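PDB 5NEC: TonB-dependent siderophore receptor from Pseudomonas aeruginosa 39016, which probably takes up ferric siderophores and siderophore-drug conjugates across the outer membrane in a TonB-dependent manner. Local coordinates for residues Y269-R274 and V328-N333; N306-Y311 and N334-T339; D375-D380 and G417-K422; S399-T404 and H412-G417; A424-V429 and A462-V467. All blocks are in the same frame, centred on the assembly; numbering follows the deposited sequence.

Contact 1: Y269-R274 and V328-N333; sequences YGLTGR and VWRRQN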
# COMPACT_ATOMS: atom_id res chain seq x y z
N TYR A 269 14.87 20.45 -4.48
CA TYR A 269 16.20 20.42 -5.09
C TYR A 269 16.23 19.89 -6.54
O TYR A 269 17.28 19.89 -7.17
CB TYR A 269 17.18 19.63 -4.19
CG TYR A 269 17.27 20.31 -2.85
CD1 TYR A 269 18.05 21.47 -2.68
CD2 TYR A 269 16.50 19.88 -1.77
CE1 TYR A 269 18.10 22.14 -1.46
CE2 TYR A 269 16.55 20.54 -0.56
CZ TYR A 269 17.36 21.67 -0.42
OH TYR A 269 17.40 22.32 0.77
N GLY A 270 15.07 19.48 -7.06
CA GLY A 270 14.97 19.00 -8.43
C GLY A 270 14.81 20.11 -9.45
O GLY A 270 14.92 21.30 -9.13
N LEU A 271 14.51 19.70 -10.68
CA LEU A 271 14.54 20.55 -11.85
C LEU A 271 13.28 20.36 -12.67
O LEU A 271 13.05 19.29 -13.24
CB LEU A 271 15.72 20.16 -12.71
CG LEU A 271 17.09 20.52 -12.14
CD1 LEU A 271 18.19 19.73 -12.87
CD2 LEU A 271 17.31 22.02 -12.23
N THR A 272 12.47 21.41 -12.74
CA THR A 272 11.24 21.39 -13.54
C THR A 272 11.50 21.17 -15.03
O THR A 272 10.67 20.59 -15.70
CB THR A 272 10.40 22.67 -13.35
OG1 THR A 272 11.22 23.82 -13.53
CG2 THR A 272 9.82 22.69 -11.97
N GLY A 273 12.64 21.62 -15.53
CA GLY A 273 13.03 21.39 -16.92
C GLY A 273 13.51 19.98 -17.24
O GLY A 273 13.64 19.65 -18.41
N ARG A 274 13.83 19.17 -16.23
CA ARG A 274 14.44 17.86 -16.45
C ARG A 274 13.63 16.70 -15.91
O ARG A 274 13.52 15.67 -16.58
CB ARG A 274 15.84 17.82 -15.82
CG ARG A 274 16.49 16.45 -15.88
CD ARG A 274 17.89 16.41 -15.29
NE ARG A 274 17.88 16.30 -13.84
CZ ARG A 274 18.99 16.27 -13.09
NH1 ARG A 274 20.20 16.35 -13.65
NH2 ARG A 274 18.89 16.18 -11.76
N VAL A 328 24.34 21.92 -2.72
CA VAL A 328 23.74 20.60 -2.98
C VAL A 328 24.04 20.15 -4.40
O VAL A 328 23.68 20.85 -5.35
CB VAL A 328 22.20 20.67 -2.81
CG1 VAL A 328 21.55 19.36 -3.23
CG2 VAL A 328 21.83 21.02 -1.36
N TRP A 329 24.65 18.98 -4.55
CA TRP A 329 24.77 18.33 -5.86
C TRP A 329 23.42 17.69 -6.26
O TRP A 329 22.86 16.90 -5.50
CB TRP A 329 25.87 17.28 -5.83
CG TRP A 329 25.97 16.43 -7.03
CD1 TRP A 329 25.99 16.85 -8.31
CD2 TRP A 329 26.09 15.01 -7.05
NE1 TRP A 329 26.13 15.76 -9.16
CE2 TRP A 329 26.19 14.62 -8.41
CE3 TRP A 329 26.14 14.03 -6.06
CZ2 TRP A 329 26.31 13.28 -8.80
CZ3 TRP A 329 26.29 12.69 -6.45
CH2 TRP A 329 26.37 12.34 -7.81
N ARG A 330 22.90 18.07 -7.43
CA ARG A 330 21.67 17.48 -7.97
C ARG A 330 21.96 16.15 -8.65
O ARG A 330 22.09 16.06 -9.86
CB ARG A 330 20.98 18.42 -8.95
CG ARG A 330 20.35 19.60 -8.25
CD ARG A 330 19.89 20.60 -9.29
NE ARG A 330 19.04 21.66 -8.77
CZ ARG A 330 19.04 22.92 -9.21
NH1 ARG A 330 19.88 23.32 -10.17
NH2 ARG A 330 18.22 23.81 -8.67
N ARG A 331 22.10 15.13 -7.83
CA ARG A 331 22.30 13.79 -8.35
C ARG A 331 20.98 13.33 -8.98
O ARG A 331 19.85 13.61 -8.52
CB ARG A 331 22.78 12.82 -7.28
CG ARG A 331 22.01 11.55 -7.07
CD ARG A 331 22.21 10.43 -8.07
NE ARG A 331 22.21 9.20 -7.27
CZ ARG A 331 22.00 7.96 -7.69
NH1 ARG A 331 21.80 7.66 -8.98
NH2 ARG A 331 22.02 6.99 -6.80
N GLN A 332 21.17 12.60 -10.05
CA GLN A 332 20.13 12.21 -10.95
C GLN A 332 19.93 10.73 -10.71
O GLN A 332 20.88 9.97 -10.68
CB GLN A 332 20.66 12.53 -12.34
CG GLN A 332 20.01 11.83 -13.47
CD GLN A 332 20.42 10.39 -13.62
OE1 GLN A 332 19.54 9.53 -13.60
NE2 GLN A 332 21.70 10.10 -13.73
N ASN A 333 18.69 10.31 -10.51
CA ASN A 333 18.38 8.89 -10.50
C ASN A 333 17.24 8.65 -11.46
O ASN A 333 16.46 9.56 -11.76
CB ASN A 333 18.01 8.44 -9.10
CG ASN A 333 18.34 6.97 -8.85
OD1 ASN A 333 18.58 6.18 -9.77
ND2 ASN A 333 18.39 6.61 -7.58
O HOH W 1 15.87 22.98 -7.30
O HOH W 2 22.10 17.56 -12.05

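Contact 2: N306-Y311 and N334-T339; sequences NSHQDY and NRVSTT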
# COMPACT_ATOMS: atom_id res chain seq x y z
N ASN A 306 -0.00 -5.29 -17.63
CA ASN A 306 1.00 -4.63 -18.44
C ASN A 306 1.28 -3.26 -17.81
O ASN A 306 0.37 -2.44 -17.70
CB ASN A 306 0.42 -4.49 -19.85
CG ASN A 306 1.27 -3.64 -20.76
OD1 ASN A 306 2.49 -3.55 -20.59
ND2 ASN A 306 0.63 -2.95 -21.68
N SER A 307 2.52 -3.00 -17.37
CA SER A 307 2.86 -1.71 -16.74
C SER A 307 4.17 -1.13 -17.26
O SER A 307 5.13 -1.84 -17.44
CB SER A 307 2.90 -1.82 -15.22
OG SER A 307 4.04 -2.51 -14.81
N HIS A 308 4.16 0.18 -17.52
CA HIS A 308 5.32 0.90 -17.98
C HIS A 308 5.64 2.01 -16.96
O HIS A 308 4.74 2.66 -16.42
CB HIS A 308 5.05 1.50 -19.36
CG HIS A 308 6.23 2.23 -19.94
ND1 HIS A 308 7.43 1.61 -20.23
CD2 HIS A 308 6.39 3.54 -20.25
CE1 HIS A 308 8.28 2.50 -20.71
NE2 HIS A 308 7.67 3.68 -20.74
N GLN A 309 6.93 2.20 -16.69
CA GLN A 309 7.41 3.29 -15.86
C GLN A 309 8.60 3.96 -16.51
O GLN A 309 9.53 3.30 -16.97
CB GLN A 309 7.80 2.78 -14.50
CG GLN A 309 6.59 2.46 -13.66
CD GLN A 309 6.96 1.81 -12.36
OE1 GLN A 309 7.99 1.13 -12.27
NE2 GLN A 309 6.13 2.02 -11.31
N ASP A 310 8.55 5.28 -16.55
CA ASP A 310 9.59 6.10 -17.14
C ASP A 310 9.81 7.29 -16.16
O ASP A 310 9.04 8.29 -16.17
CB ASP A 310 9.14 6.51 -18.55
CG ASP A 310 10.21 7.23 -19.34
OD1 ASP A 310 11.41 7.25 -18.95
OD2 ASP A 310 9.85 7.80 -20.37
N TYR A 311 10.83 7.13 -15.30
CA TYR A 311 11.11 8.02 -14.17
C TYR A 311 12.52 8.60 -14.28
O TYR A 311 13.45 7.86 -14.58
CB TYR A 311 11.05 7.26 -12.84
CG TYR A 311 9.72 6.67 -12.41
CD1 TYR A 311 8.54 6.87 -13.13
CD2 TYR A 311 9.63 5.90 -11.23
CE1 TYR A 311 7.33 6.33 -12.72
CE2 TYR A 311 8.41 5.37 -10.81
CZ TYR A 311 7.27 5.59 -11.55
OH TYR A 311 6.06 5.07 -11.18
N ASN A 334 17.18 7.43 -11.99
CA ASN A 334 16.20 7.11 -13.02
C ASN A 334 15.89 5.64 -13.11
O ASN A 334 16.64 4.78 -12.63
CB ASN A 334 16.68 7.61 -14.39
CG ASN A 334 17.82 6.79 -14.93
OD1 ASN A 334 17.62 5.68 -15.42
ND2 ASN A 334 19.02 7.34 -14.89
N ARG A 335 14.75 5.37 -13.75
CA ARG A 335 14.35 4.01 -14.07
C ARG A 335 13.37 4.00 -15.25
O ARG A 335 12.42 4.79 -15.30
CB ARG A 335 13.73 3.34 -12.87
CG ARG A 335 13.57 1.84 -13.07
CD ARG A 335 13.28 1.07 -11.78
NE ARG A 335 12.53 1.87 -10.80
CZ ARG A 335 11.26 2.26 -10.92
NH1 ARG A 335 10.52 1.96 -11.99
NH2 ARG A 335 10.72 2.99 -9.95
N VAL A 336 13.66 3.13 -16.21
CA VAL A 336 12.74 2.81 -17.29
C VAL A 336 12.44 1.33 -17.18
O VAL A 336 13.35 0.50 -17.17
CB VAL A 336 13.31 3.14 -18.66
CG1 VAL A 336 12.30 2.79 -19.74
CG2 VAL A 336 13.70 4.62 -18.71
N SER A 337 11.16 1.00 -17.10
CA SER A 337 10.74 -0.33 -16.77
C SER A 337 9.48 -0.74 -17.54
O SER A 337 8.58 0.06 -17.70
CB SER A 337 10.50 -0.36 -15.27
OG SER A 337 10.06 -1.62 -14.82
N THR A 338 9.44 -1.98 -18.06
CA THR A 338 8.20 -2.55 -18.60
C THR A 338 8.00 -3.92 -18.01
O THR A 338 8.93 -4.70 -17.94
CB THR A 338 8.21 -2.69 -20.14
OG1 THR A 338 8.35 -1.40 -20.72
CG2 THR A 338 6.88 -3.28 -20.66
N THR A 339 6.77 -4.21 -17.58
CA THR A 339 6.46 -5.50 -16.99
C THR A 339 5.16 -6.04 -17.57
O THR A 339 4.20 -5.30 -17.76
CB THR A 339 6.37 -5.42 -15.45
OG1 THR A 339 7.61 -4.94 -14.93
CG2 THR A 339 6.14 -6.77 -14.84

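Contact 3: D375-D380 and G417-K422; sequences DGYIVD and GSITRK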
# COMPACT_ATOMS: atom_id res chain seq x y z
N ASP A 375 15.64 -0.90 -17.89
CA ASP A 375 16.64 -0.07 -18.58
C ASP A 375 16.82 1.23 -17.78
O ASP A 375 16.46 1.29 -16.63
CB ASP A 375 16.20 0.18 -20.04
CG ASP A 375 17.39 0.57 -20.97
OD1 ASP A 375 18.41 -0.14 -20.98
OD2 ASP A 375 17.29 1.59 -21.70
N GLY A 376 17.42 2.26 -18.37
CA GLY A 376 17.58 3.55 -17.72
C GLY A 376 18.10 4.60 -18.68
O GLY A 376 18.05 4.40 -19.89
N TYR A 377 18.60 5.70 -18.13
CA TYR A 377 19.17 6.81 -18.88
C TYR A 377 20.63 7.00 -18.47
O TYR A 377 21.02 6.60 -17.40
CB TYR A 377 18.41 8.11 -18.60
CG TYR A 377 16.99 8.15 -19.08
CD1 TYR A 377 16.68 8.51 -20.41
CD2 TYR A 377 15.94 7.86 -18.22
CE1 TYR A 377 15.37 8.56 -20.86
CE2 TYR A 377 14.62 7.90 -18.67
CZ TYR A 377 14.35 8.24 -19.99
OH TYR A 377 13.04 8.30 -20.40
N ILE A 378 21.42 7.60 -19.35
CA ILE A 378 22.77 8.05 -19.08
C ILE A 378 22.68 9.56 -19.09
O ILE A 378 22.25 10.14 -20.07
CB ILE A 378 23.74 7.60 -20.20
CG1 ILE A 378 23.84 6.08 -20.28
CG2 ILE A 378 25.13 8.22 -20.04
CD1 ILE A 378 24.16 5.62 -21.69
N VAL A 379 23.10 10.19 -18.00
CA VAL A 379 22.87 11.63 -17.80
C VAL A 379 24.16 12.30 -17.33
O VAL A 379 24.81 11.83 -16.42
CB VAL A 379 21.79 11.89 -16.74
CG1 VAL A 379 21.44 13.38 -16.66
CG2 VAL A 379 20.54 11.06 -17.00
N ASP A 380 24.52 13.42 -17.95
CA ASP A 380 25.67 14.20 -17.50
C ASP A 380 25.27 15.11 -16.34
O ASP A 380 24.56 16.10 -16.54
CB ASP A 380 26.21 15.04 -18.66
CG ASP A 380 27.55 15.71 -18.34
OD1 ASP A 380 28.15 15.44 -17.27
OD2 ASP A 380 27.98 16.49 -19.22
N GLY A 417 22.31 19.18 -19.65
CA GLY A 417 23.21 18.06 -19.92
C GLY A 417 22.56 17.04 -20.85
O GLY A 417 21.34 17.04 -21.04
N SER A 418 23.37 16.15 -21.42
CA SER A 418 22.84 15.11 -22.29
C SER A 418 22.05 14.08 -21.48
O SER A 418 22.43 13.73 -20.37
CB SER A 418 23.97 14.41 -23.07
OG SER A 418 24.97 13.97 -22.18
N ILE A 419 20.92 13.66 -22.04
CA ILE A 419 20.12 12.54 -21.55
C ILE A 419 20.00 11.57 -22.73
O ILE A 419 19.41 11.91 -23.74
CB ILE A 419 18.69 13.00 -21.15
CG1 ILE A 419 18.74 14.05 -20.04
CG2 ILE A 419 17.84 11.82 -20.68
CD1 ILE A 419 17.39 14.63 -19.67
N THR A 420 20.56 10.37 -22.61
CA THR A 420 20.28 9.32 -23.59
C THR A 420 19.86 8.05 -22.86
O THR A 420 20.35 7.77 -21.78
CB THR A 420 21.50 9.06 -24.51
OG1 THR A 420 22.64 8.72 -23.72
CG2 THR A 420 21.83 10.30 -25.35
N ARG A 421 18.93 7.30 -23.44
CA ARG A 421 18.59 5.95 -22.98
C ARG A 421 19.81 5.02 -23.11
O ARG A 421 20.56 5.13 -24.07
CB ARG A 421 17.43 5.38 -23.80
CG ARG A 421 16.05 5.87 -23.42
CD ARG A 421 15.59 5.25 -22.10
NE ARG A 421 15.45 3.79 -22.18
CZ ARG A 421 14.43 3.14 -22.75
NH1 ARG A 421 13.44 3.81 -23.31
NH2 ARG A 421 14.39 1.80 -22.76
N LYS A 422 20.00 4.12 -22.14
CA LYS A 422 21.04 3.08 -22.22
C LYS A 422 20.76 2.10 -23.35
O LYS A 422 21.68 1.67 -24.02
CB LYS A 422 21.12 2.25 -20.92
CG LYS A 422 21.74 2.96 -19.76
CD LYS A 422 21.83 2.08 -18.52
CE LYS A 422 22.30 2.92 -17.32
NZ LYS A 422 21.95 2.31 -16.01
O HOH W 3 26.19 17.00 -21.21

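Contact 4: S399-T404 and H412-G417; sequences SGYNCT and HDPWNG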
# COMPACT_ATOMS: atom_id res chain seq x y z
N SER A 399 28.38 25.39 -12.62
CA SER A 399 28.32 23.92 -12.51
C SER A 399 27.43 23.27 -13.58
O SER A 399 27.07 22.10 -13.45
CB SER A 399 27.80 23.52 -11.13
OG SER A 399 26.52 24.09 -10.91
N GLY A 400 27.08 24.01 -14.64
CA GLY A 400 25.99 23.60 -15.54
C GLY A 400 24.64 23.37 -14.84
O GLY A 400 23.81 22.60 -15.32
N TYR A 401 24.44 24.03 -13.70
CA TYR A 401 23.26 23.89 -12.84
C TYR A 401 23.13 22.54 -12.15
O TYR A 401 22.06 22.20 -11.65
CB TYR A 401 21.98 24.25 -13.60
CG TYR A 401 22.02 25.63 -14.24
CD1 TYR A 401 21.84 26.78 -13.46
CD2 TYR A 401 22.26 25.79 -15.61
CE1 TYR A 401 21.89 28.04 -14.02
CE2 TYR A 401 22.30 27.06 -16.19
CZ TYR A 401 22.13 28.17 -15.39
OH TYR A 401 22.18 29.40 -15.95
N ASN A 402 24.24 21.80 -12.08
CA ASN A 402 24.30 20.56 -11.30
C ASN A 402 24.54 20.80 -9.80
O ASN A 402 24.43 19.86 -9.02
CB ASN A 402 25.39 19.63 -11.86
CG ASN A 402 25.06 19.17 -13.25
OD1 ASN A 402 24.06 18.50 -13.45
ND2 ASN A 402 25.87 19.54 -14.22
N CYS A 403 24.88 22.03 -9.42
CA CYS A 403 24.94 22.44 -8.03
C CYS A 403 23.90 23.49 -7.81
O CYS A 403 23.71 24.35 -8.66
CB CYS A 403 26.29 23.07 -7.68
SG CYS A 403 27.64 21.90 -7.84
N THR A 404 23.24 23.43 -6.66
CA THR A 404 22.32 24.47 -6.24
C THR A 404 22.56 24.84 -4.78
O THR A 404 23.44 24.28 -4.12
CB THR A 404 20.84 24.03 -6.47
OG1 THR A 404 19.98 25.16 -6.29
CG2 THR A 404 20.41 22.90 -5.52
N HIS A 412 13.83 26.12 -11.46
CA HIS A 412 13.72 26.49 -12.87
C HIS A 412 15.06 26.64 -13.61
O HIS A 412 15.07 26.90 -14.80
CB HIS A 412 12.93 27.78 -13.01
CG HIS A 412 11.58 27.74 -12.37
ND1 HIS A 412 10.52 27.02 -12.90
CD2 HIS A 412 11.11 28.32 -11.24
CE1 HIS A 412 9.46 27.17 -12.13
NE2 HIS A 412 9.80 27.94 -11.11
N ASP A 413 16.19 26.46 -12.91
CA ASP A 413 17.50 26.50 -13.54
C ASP A 413 17.46 25.76 -14.87
O ASP A 413 16.98 24.61 -14.92
CB ASP A 413 18.56 25.82 -12.66
CG ASP A 413 19.03 26.69 -11.50
OD1 ASP A 413 18.88 27.93 -11.54
OD2 ASP A 413 19.58 26.12 -10.52
N PRO A 414 17.98 26.39 -15.95
CA PRO A 414 17.99 25.78 -17.30
C PRO A 414 19.14 24.79 -17.47
O PRO A 414 20.05 24.97 -18.30
CB PRO A 414 18.17 27.00 -18.21
CG PRO A 414 19.02 27.93 -17.40
CD PRO A 414 18.62 27.72 -15.96
N TRP A 415 19.09 23.73 -16.66
CA TRP A 415 20.00 22.59 -16.81
C TRP A 415 19.92 22.07 -18.25
O TRP A 415 18.87 22.09 -18.86
CB TRP A 415 19.61 21.52 -15.78
CG TRP A 415 20.45 20.30 -15.81
CD1 TRP A 415 21.54 20.04 -15.05
CD2 TRP A 415 20.25 19.16 -16.64
NE1 TRP A 415 22.06 18.81 -15.37
CE2 TRP A 415 21.27 18.25 -16.34
CE3 TRP A 415 19.31 18.82 -17.61
CZ2 TRP A 415 21.37 17.02 -16.97
CZ3 TRP A 415 19.41 17.62 -18.24
CH2 TRP A 415 20.44 16.72 -17.93
N ASN A 416 21.03 21.61 -18.82
CA ASN A 416 20.99 21.14 -20.21
C ASN A 416 22.09 20.13 -20.54
O ASN A 416 22.70 20.22 -21.59
CB ASN A 416 21.05 22.33 -21.17
CG ASN A 416 20.69 21.95 -22.60
OD1 ASN A 416 20.04 20.93 -22.87
ND2 ASN A 416 21.12 22.78 -23.54
N GLY A 417 22.31 19.18 -19.65
CA GLY A 417 23.21 18.06 -19.92
C GLY A 417 22.56 17.04 -20.85
O GLY A 417 21.34 17.04 -21.04
O HOH W 4 23.67 21.17 -17.59
O HOH W 5 19.63 26.86 -7.98

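Contact 5: A424-V429 and A462-V467; sequences APLNTV and AKNHGV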
# COMPACT_ATOMS: atom_id res chain seq x y z
N ALA A 424 20.16 -0.94 -23.04
CA ALA A 424 20.96 -2.11 -22.70
C ALA A 424 20.33 -2.73 -21.46
O ALA A 424 20.91 -2.71 -20.39
CB ALA A 424 22.40 -1.69 -22.45
N PRO A 425 19.13 -3.30 -21.62
CA PRO A 425 18.32 -3.67 -20.47
C PRO A 425 18.68 -4.99 -19.78
O PRO A 425 19.34 -5.83 -20.37
CB PRO A 425 16.92 -3.81 -21.09
CG PRO A 425 17.19 -4.28 -22.45
CD PRO A 425 18.47 -3.66 -22.89
N LEU A 426 18.21 -5.15 -18.55
CA LEU A 426 18.17 -6.46 -17.90
C LEU A 426 16.77 -7.00 -18.15
O LEU A 426 15.79 -6.37 -17.73
CB LEU A 426 18.45 -6.36 -16.40
CG LEU A 426 18.24 -7.61 -15.53
CD1 LEU A 426 19.19 -8.73 -15.94
CD2 LEU A 426 18.47 -7.22 -14.07
N ASN A 427 16.68 -8.12 -18.86
CA ASN A 427 15.41 -8.74 -19.23
C ASN A 427 15.24 -10.04 -18.47
O ASN A 427 16.06 -10.92 -18.59
CB ASN A 427 15.38 -9.06 -20.72
CG ASN A 427 15.36 -7.83 -21.59
OD1 ASN A 427 14.99 -6.73 -21.16
ND2 ASN A 427 15.77 -8.01 -22.83
N THR A 428 14.15 -10.16 -17.73
CA THR A 428 13.91 -11.31 -16.89
C THR A 428 12.57 -11.98 -17.22
O THR A 428 11.56 -11.29 -17.35
CB THR A 428 13.90 -10.88 -15.41
OG1 THR A 428 15.04 -10.05 -15.14
CG2 THR A 428 13.89 -12.11 -14.48
N VAL A 429 12.58 -13.30 -17.35
CA VAL A 429 11.36 -14.08 -17.56
C VAL A 429 11.20 -15.04 -16.37
O VAL A 429 12.05 -15.91 -16.17
CB VAL A 429 11.42 -14.86 -18.89
CG1 VAL A 429 10.20 -15.77 -19.04
CG2 VAL A 429 11.52 -13.89 -20.06
N ALA A 462 17.39 -14.59 -16.64
CA ALA A 462 17.72 -13.17 -16.73
C ALA A 462 18.77 -13.00 -17.81
O ALA A 462 19.81 -13.68 -17.78
CB ALA A 462 18.24 -12.64 -15.41
N LYS A 463 18.50 -12.12 -18.78
CA LYS A 463 19.46 -11.75 -19.79
C LYS A 463 19.87 -10.32 -19.57
O LYS A 463 19.04 -9.41 -19.62
CB LYS A 463 18.87 -11.93 -21.19
CG LYS A 463 18.80 -13.37 -21.59
CD LYS A 463 17.95 -13.56 -22.82
CE LYS A 463 17.70 -15.03 -23.10
NZ LYS A 463 17.93 -15.35 -24.55
N ASN A 464 21.15 -10.12 -19.31
CA ASN A 464 21.68 -8.79 -19.02
C ASN A 464 22.49 -8.28 -20.19
O ASN A 464 23.61 -8.73 -20.43
CB ASN A 464 22.54 -8.85 -17.78
CG ASN A 464 22.99 -7.48 -17.32
OD1 ASN A 464 22.49 -6.45 -17.76
ND2 ASN A 464 23.95 -7.47 -16.43
N HIS A 465 21.92 -7.32 -20.91
CA HIS A 465 22.59 -6.65 -22.02
C HIS A 465 23.44 -5.45 -21.54
O HIS A 465 24.06 -4.77 -22.36
CB HIS A 465 21.55 -6.22 -23.08
CG HIS A 465 20.72 -7.37 -23.58
ND1 HIS A 465 21.19 -8.31 -24.48
CD2 HIS A 465 19.47 -7.77 -23.26
CE1 HIS A 465 20.27 -9.22 -24.69
NE2 HIS A 465 19.21 -8.91 -23.97
N GLY A 466 23.47 -5.20 -20.22
CA GLY A 466 24.35 -4.16 -19.64
C GLY A 466 25.82 -4.53 -19.55
O GLY A 466 26.64 -3.67 -19.34
N VAL A 467 26.15 -5.82 -19.69
CA VAL A 467 27.53 -6.30 -19.70
C VAL A 467 27.80 -6.97 -21.05
O VAL A 467 26.87 -7.44 -21.73
CB VAL A 467 27.84 -7.31 -18.55
CG1 VAL A 467 27.54 -6.70 -17.18
CG2 VAL A 467 27.09 -8.63 -18.71

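Contact 1: Y269-R274 and V328-N333
Arg330 NE, on strand 327-354, gives a hydrogen bond to Tyr269 O at 3.0 Å with an N-H...O angle of 144°, joining the barrel wall of this TonB-dependent receptor to the loop before strand 276-291. The acceptor lies in the guanidinium plane, while NE stands above the plane of the carbonyl. Arg330 is the centre of an inverse gamma turn, and its side chain, extended from CG to NE, brings NE to the loop carbonyl. NH1 has its partners in the neighbouring loop, Asp413 among them. The Arg274 guanidinium has Arg330 O at its edge, 3.7 Å from NH2, and NH2 itself bonds to Thr314 OG1 on the adjoining strand.

Two waters supply the bridged contacts. One donates to Gly270 O and accepts from Arg330 NH2 at 2.8 Å; the other donates to Arg330 O and accepts from Arg274 NH1, also at 2.8 Å.

Leu271 packs its methyls over both guanidinium faces. CD2 sits over one face of Arg330, 3.5 Å from NH1, and CD1 lies over the centre of the Arg274 group. The apolar pair is Tyr269 CE1 with Val328 CG2, at 3.9 Å.

The charged atoms Arg274 NH2 and Arg330 NE stay 6.2 Å apart. The two buried cations are thus kept separate, with carbonyls, waters and Thr314 as polar partners, and Asp413 probably offsets part of their repulsion.

Contact 2: N306-Y311 and N334-T339
Ser307, Gln309 and Tyr311 pair with Thr339, Ser337 and Arg335 in the antiparallel hairpin of strands 296-316 and 327-354, part of the receptor's beta-barrel wall. The strand axes run 4.7 Å apart at 175°, and these three hydrogen-bonded pairs alternate with the non-hydrogen-bonded pairs His308-Thr338 and Asp310-Val336. Six backbone N-H...O bonds result, such as Ser337 N to Gln309 O at 2.8 Å.

On the face of Gln309 and Tyr311, Arg335 bends at chi3 (31°) and lies beside the tyrosine, its NH2 3.4 Å from Tyr311 CD2. Its NH1 makes a weak bond to Gln309 OE1 at 2.7 Å, the angle at hydrogen being only 126°. On the other face, His308 ND1 and Thr338 OG1 share a hydrogen bond of 3.2 Å near the imidazole plane.

Strand 276-291 flanks 306-311, and strand 357-379 flanks 334-339, where Tyr377 packs on Val336. Pro90, Thr114 and Gln117, from the plug region, touch the face carrying Tyr311, Ser307 and Gln309, consistent with that face lining the barrel interior.

Contact 3: D375-D380 and G417-K422
Asp375 and Arg421 close the buried end of this contact with a salt bridge. The arginine approaches side-on and gives both NE and NH2 to a single oxygen: NE meets the anti lone pair of Asp375 OD2 at 2.9 Å, whereas NH2 comes from above the carboxylate plane. Tyr423 N also bonds to OD2, and Ala424 N to OD1. Arg421 folds back: chi2 (-74°) sets CD over the Tyr377 ring and chi3 (-63°) turns NE toward Asp375. CD makes a CH-pi contact, 3.9 Å from the Tyr377 ring centroid and 26° off its normal. Ile419 CG2 presses obliquely on the same ring, 3.5 Å from Tyr377 CD1.

Between the two ends, strands 377-379 and 419-421 form a short antiparallel pairing that continues strand 357-379 beyond its pairing with 426-444. Ile378 and Thr420 are its hydrogen-bonded pair, with Ile378 N 2.7 Å from Thr420 O; Lys422 N to Gly376 O extends it.

The far end is looser. Asp380 N still reaches Ser418 O, at 3.2 Å. Of the Asp380 carboxylate, OD1 accepts from Asn382 N, while a water donates to OD2 and accepts from Ser418 N at 3.0 Å. On the exposed face, Ile378 CG1 rests against Lys422 CG at 3.8 Å.

Contact 4: S399-T404 and H412-G417
A type I' beta turn from Ser399 to Asn402 presents Tyr401 and Asn402 to loop residues 413-415, where Pro414 is the centre of an inverse gamma turn. Both belong to the long connection between barrel strands 357-379 and 426-444. The turn is fastened at Ser399 O, which accepts from Asn402 N and from Asn402 ND2, the latter at 2.9 Å.

That second bond fixes the amide with OD1 directed at the indole. Trp415 NE1 donates to Asn402 OD1 at 2.8 Å, at 143°; the oxygen lies in the indole plane, but NE1 stands above the amide plane, the two planes being 82° apart.

Tyr401 lies across Asp413 and Pro414. Pro414 CD sits over one face of the phenol, 3.7 Å from the ring centroid and 17° off its normal, a CH-pi contact. Tyr401 CD1 meets Asp413 CG at 3.4 Å.

A water spans part of the rest, donating to Gly400 O and accepting from Asn416 N at 2.9 Å; another donates to Asp413 OD2. Arg330 NH1 forms a salt bridge with that oxygen, Arg274 a cation-pi contact with Trp415, and Cys403 a disulfide with Cys390. Since Arg330 NH1 also bonds to Tyr401 O, a single guanidinium ties both segments, and its charge would be expected to steady the buried Asp413 as a carboxylate.

Contact 5: A424-V429 and A462-V467
Asn427 and Lys463 form the hydrogen-bonded pair at the heart of this contact, satisfying each other's backbone groups in both directions. Asn427 N gives to Lys463 O at 2.8 Å with a nearly straight N-H...O angle of 178°, and Lys463 N returns a bond to Asn427 O at 2.7 Å. One step on, Pro425, which has no N-H to offer, still serves as acceptor: His465 N reaches Pro425 O at 3.0 Å, carrying the pairing past the strand end at Asn464. Ala424 N is satisfied by the Asp375 carboxylate.

The chain then turns. Asn464 OD1 accepts from Gly466 N at 2.9 Å, an Asx turn, with the donor well above the amide plane.

Side chains across the contact meet mainly through carbon. Leu426 CD1 touches Asn464 CB at 3.8 Å and Ala462 CB at 4.1 Å, on the face shared with Thr428. On the opposite face the Asn427 amide crosses His465 at about a right angle, ND2 lying at the imidazole edge 3.7 Å from CD2 of that ring.

Strands 426-444 and 447-464 form this hairpin, their axes here antiparallel at 170°. Backbone groups on the other edge of Leu426 and Thr428 pair with Arg374 and Ser372 of strand 357-379, while Ala462 and Asn464 pair with Leu473 and Thr471 of strand 471-488.

Contact 1 is buried and contact 4 partly so; contacts 2, 3 and 5 lie at the surface. Contacts 2 and 5 are regular hairpin pairings of the barrel wall, carried by backbone bonds, and contact 3 is a pairing of the short strand 419-421, reinforced by a salt bridge. Contacts 1 and 4, which involve loops, depend instead on side chains and waters, and their centres are only 8 Å apart, coupled by Arg330. Strand 327-354 serves contacts 1 and 2 in succession. Contact 4 is nested within the loop that contact 3 closes, and the two share Gly417. Asp375 couples contact 3 to contact 5 through Ala424, whereas contacts 4 and 5 are far apart, their nearest atoms about 18 Å away.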